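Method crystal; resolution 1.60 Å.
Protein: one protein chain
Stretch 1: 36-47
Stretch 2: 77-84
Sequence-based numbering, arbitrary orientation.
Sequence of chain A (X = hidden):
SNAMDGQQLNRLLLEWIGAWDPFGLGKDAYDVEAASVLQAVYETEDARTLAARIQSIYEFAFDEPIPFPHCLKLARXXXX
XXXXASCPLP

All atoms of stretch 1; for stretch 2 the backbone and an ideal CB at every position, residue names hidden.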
# COMPACT_ATOMS: atom_id res chain seq x y z
N SER A 36 -0.08 -3.10 7.29
CA SER A 36 -0.48 -4.33 6.65
C SER A 36 0.01 -4.37 5.21
O SER A 36 0.50 -5.41 4.74
CB SER A 36 -2.01 -4.50 6.71
OG SER A 36 -2.42 -4.71 8.05
N VAL A 37 -0.04 -3.23 4.55
CA VAL A 37 0.40 -3.18 3.14
C VAL A 37 1.93 -3.34 3.14
O VAL A 37 2.46 -4.07 2.29
CB VAL A 37 -0.03 -1.87 2.47
CG1 VAL A 37 0.62 -1.76 1.08
CG2 VAL A 37 -1.54 -1.85 2.34
N LEU A 38 2.60 -2.73 4.11
CA LEU A 38 4.07 -2.87 4.20
C LEU A 38 4.44 -4.35 4.33
O LEU A 38 5.36 -4.82 3.64
CB LEU A 38 4.66 -2.07 5.37
CG LEU A 38 6.19 -2.20 5.45
CD1 LEU A 38 6.84 -1.55 4.22
CD2 LEU A 38 6.62 -1.52 6.72
N GLN A 39 3.75 -5.10 5.20
CA GLN A 39 4.01 -6.53 5.30
C GLN A 39 3.87 -7.23 3.93
O GLN A 39 4.76 -8.00 3.52
CB GLN A 39 3.01 -7.11 6.29
CG GLN A 39 3.14 -8.57 6.50
CD GLN A 39 4.43 -8.91 7.18
OE1 GLN A 39 4.97 -8.12 7.99
NE2 GLN A 39 4.94 -10.08 6.88
N ALA A 40 2.81 -6.91 3.22
CA ALA A 40 2.50 -7.56 1.92
C ALA A 40 3.61 -7.21 0.91
O ALA A 40 3.89 -8.00 0.01
CB ALA A 40 1.18 -7.06 1.39
N VAL A 41 4.11 -5.98 0.97
CA VAL A 41 5.23 -5.54 0.09
C VAL A 41 6.42 -6.51 0.16
O VAL A 41 7.09 -6.76 -0.84
CB VAL A 41 5.70 -4.06 0.37
CG1 VAL A 41 7.05 -3.71 -0.36
CG2 VAL A 41 4.59 -3.07 -0.06
N TYR A 42 6.69 -7.01 1.36
CA TYR A 42 7.82 -7.93 1.53
C TYR A 42 7.48 -9.37 1.17
O TYR A 42 8.35 -10.26 1.24
CB TYR A 42 8.38 -7.83 2.94
CG TYR A 42 9.22 -6.59 3.10
CD1 TYR A 42 10.51 -6.53 2.56
CD2 TYR A 42 8.71 -5.47 3.73
CE1 TYR A 42 11.28 -5.39 2.68
CE2 TYR A 42 9.47 -4.33 3.88
CZ TYR A 42 10.76 -4.29 3.36
OH TYR A 42 11.50 -3.13 3.49
N GLU A 43 6.24 -9.60 0.74
CA GLU A 43 5.81 -10.98 0.45
C GLU A 43 5.73 -11.31 -1.02
O GLU A 43 5.46 -12.47 -1.39
CB GLU A 43 4.49 -11.28 1.16
CG GLU A 43 4.66 -11.33 2.68
CD GLU A 43 3.35 -11.37 3.44
OE1 GLU A 43 2.28 -11.21 2.79
OE2 GLU A 43 3.39 -11.54 4.68
N THR A 44 5.96 -10.30 -1.85
CA THR A 44 5.87 -10.44 -3.30
C THR A 44 6.78 -9.49 -4.06
O THR A 44 7.28 -8.50 -3.49
CB THR A 44 4.41 -10.26 -3.74
OG1 THR A 44 4.25 -10.72 -5.10
CG2 THR A 44 3.95 -8.78 -3.59
N GLU A 45 6.99 -9.76 -5.35
CA GLU A 45 7.59 -8.77 -6.26
C GLU A 45 6.61 -8.41 -7.38
O GLU A 45 6.96 -7.69 -8.32
CB GLU A 45 8.87 -9.32 -6.91
CG GLU A 45 9.92 -9.94 -5.96
CD GLU A 45 10.49 -9.00 -4.91
OE1 GLU A 45 10.49 -7.77 -5.11
OE2 GLU A 45 10.96 -9.52 -3.87
N ASP A 46 5.38 -8.92 -7.27
CA ASP A 46 4.40 -8.84 -8.35
C ASP A 46 3.31 -7.80 -8.04
O ASP A 46 2.61 -7.93 -7.04
CB ASP A 46 3.74 -10.20 -8.54
CG ASP A 46 2.71 -10.19 -9.67
OD1 ASP A 46 3.05 -9.88 -10.83
OD2 ASP A 46 1.56 -10.51 -9.37
N ALA A 47 3.19 -6.81 -8.91
CA ALA A 47 2.22 -5.74 -8.68
C ALA A 47 0.79 -6.31 -8.58
O ALA A 47 -0.01 -5.84 -7.74
CB ALA A 47 2.32 -4.68 -9.73
N UNK A 77 3.84 1.54 -7.71
CA UNK A 77 4.68 2.60 -7.13
C UNK A 77 5.52 2.07 -5.96
O UNK A 77 6.73 2.34 -5.84
CB UNK A 77 3.81 3.77 -6.66
N UNK A 78 4.88 1.25 -5.12
CA UNK A 78 5.57 0.72 -3.95
C UNK A 78 6.68 -0.25 -4.35
O UNK A 78 7.75 -0.22 -3.79
CB UNK A 78 4.57 0.02 -3.02
N UNK A 79 6.38 -1.10 -5.32
CA UNK A 79 7.39 -2.06 -5.76
C UNK A 79 8.51 -1.37 -6.53
O UNK A 79 9.67 -1.81 -6.44
CB UNK A 79 6.75 -3.15 -6.63
N UNK A 80 8.19 -0.27 -7.23
CA UNK A 80 9.25 0.55 -7.87
C UNK A 80 10.24 1.08 -6.85
O UNK A 80 11.47 0.98 -7.04
CB UNK A 80 8.63 1.72 -8.64
N UNK A 81 9.72 1.58 -5.73
CA UNK A 81 10.60 2.02 -4.64
C UNK A 81 11.40 0.88 -4.01
O UNK A 81 12.59 1.01 -3.79
CB UNK A 81 9.77 2.71 -3.56
N UNK A 82 10.73 -0.23 -3.69
CA UNK A 82 11.39 -1.40 -3.16
C UNK A 82 12.54 -1.86 -4.08
O UNK A 82 13.66 -2.16 -3.63
CB UNK A 82 10.37 -2.53 -2.97
N UNK A 83 12.27 -1.88 -5.38
CA UNK A 83 13.27 -2.35 -6.34
C UNK A 83 14.42 -1.34 -6.46
O UNK A 83 15.59 -1.74 -6.52
CB UNK A 83 12.63 -2.59 -7.71
N UNK A 84 14.08 -0.06 -6.46
CA UNK A 84 15.08 1.01 -6.56
C UNK A 84 16.06 0.97 -5.38
O UNK A 84 17.23 1.38 -5.53
CB UNK A 84 14.39 2.37 -6.62

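Stretch 2 is a single helical run, with phi/psi values near -65/-40 throughout, and it passes the end of helix 36-41 and the loop that follows at an angle of 55° between the two N-to-C directions. Its axis lies 11.2 Å from that of helix 36-41 at closest approach, a spacing that leaves room for side chains of moderate size between them.

At position 77 the ideal CB finds nothing of stretch 1 within 5.5 Å. The contact sets no demand here, and any helix-compatible residue would do; the deposited residue is Arg77, which takes no part in it.

Position 78 is different. Its CA-to-CB bond points toward stretch 1, and the ideal CB lies 4.3 Å from Val41 CG2, with the methyls of Val37 one helical turn earlier. An apolar surface with no polar partner calls for an aliphatic side chain such as leucine, isoleucine or methionine. The residue is Leu78, in the m, t rotamer, and its CD1 lies 3.7 Å from Val37 CG1 and 3.9 Å from Val41 CG2, so one methyl meets both valines.

Position 79 also points toward stretch 1, but to the loop: its CA is 6.7 Å from the CA of Glu45, and the ideal CB is 4.9 Å from Glu45 O. The surroundings are mostly backbone, together with the methyl of Ala47, and the gap beyond CB could take a medium-sized apolar chain; leucine or methionine would suit. Leu79 fills it. Its CD1 packs 3.4 Å from Ala47 N and 4.1 Å from Ala47 CB, while CD2 approaches Thr44 O at 3.8 Å.

Positions 80 and 81 have no atom of stretch 1 within 5.5 Å of their ideal CB atoms, so the visible half leaves both choices open. They are Glu80 and Leu81, and neither touches stretch 1.

Position 82 points toward stretch 1 again, with its ideal CB 4.4 Å from Val41 CG1. Farther out, the carbonyl oxygens of Val41 and Thr44 and the carboxylate of Glu45 gather acceptors and negative charge. A long side chain with an apolar stem and a cationic end is favoured: lysine, or perhaps arginine. Lys82 is nearly fully extended, all four chi angles t. Its CD passes 3.9 Å from Val41 CG1, and NZ donates a hydrogen bond to Val41 O at 2.8 Å. The same NZ forms a salt bridge with Glu45, 3.1 Å from OE1, with weak hydrogen bonds to both carboxylate oxygens. Water 1 links Lys82 NZ (2.7 Å) to Tyr42 O (3.2 Å), so the ammonium group joins the end of the helix, at Val41 O, to the loop, through the Glu45 carboxylate and, by way of the water, Tyr42 O.

At position 83 the CA-to-CB bond runs sideways, and only a longer side chain could approach the loop, where Glu45 O offers an acceptor; glutamine, lysine or arginine would be reasonable. Gln83 reaches it through water 2, 2.8 Å from Gln83 NE2 and 2.9 Å from Glu45 O.

Position 84 is out of reach and unconstrained; it is Ala84.

Stretch 2 77-84: RLLELKQA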
# COMPACT_ATOMS: atom_id res chain seq x y z
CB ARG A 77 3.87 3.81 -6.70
CG ARG A 77 3.07 4.54 -7.80
CD ARG A 77 3.88 4.80 -9.09
NE ARG A 77 3.06 5.30 -10.21
CZ ARG A 77 2.12 4.59 -10.84
NH1 ARG A 77 1.84 3.36 -10.49
NH2 ARG A 77 1.44 5.14 -11.85
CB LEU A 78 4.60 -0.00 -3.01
CG LEU A 78 3.49 0.87 -2.39
CD1 LEU A 78 2.57 -0.03 -1.55
CD2 LEU A 78 4.04 2.02 -1.51
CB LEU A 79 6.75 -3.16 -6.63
CG LEU A 79 5.89 -4.15 -5.83
CD1 LEU A 79 5.06 -5.09 -6.71
CD2 LEU A 79 6.74 -4.96 -4.85
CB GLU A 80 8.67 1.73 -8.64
CG GLU A 80 8.07 1.32 -9.94
CD GLU A 80 7.26 2.43 -10.55
OE1 GLU A 80 7.40 3.60 -10.09
OE2 GLU A 80 6.49 2.12 -11.48
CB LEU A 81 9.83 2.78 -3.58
CG LEU A 81 10.67 3.25 -2.38
CD1 LEU A 81 11.87 4.07 -2.79
CD2 LEU A 81 9.80 3.99 -1.39
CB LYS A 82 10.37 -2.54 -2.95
CG LYS A 82 10.93 -3.82 -2.32
CD LYS A 82 9.99 -4.97 -2.64
CE LYS A 82 10.28 -6.15 -1.77
NZ LYS A 82 9.47 -7.30 -2.25
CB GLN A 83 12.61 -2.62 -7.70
CG GLN A 83 11.76 -3.89 -7.70
CD GLN A 83 10.63 -3.87 -8.74
OE1 GLN A 83 10.61 -3.03 -9.65
NE2 GLN A 83 9.67 -4.79 -8.59
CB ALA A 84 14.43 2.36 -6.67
O HOH W 1 10.72 -9.05 -0.54
O HOH W 2 7.33 -5.34 -9.97
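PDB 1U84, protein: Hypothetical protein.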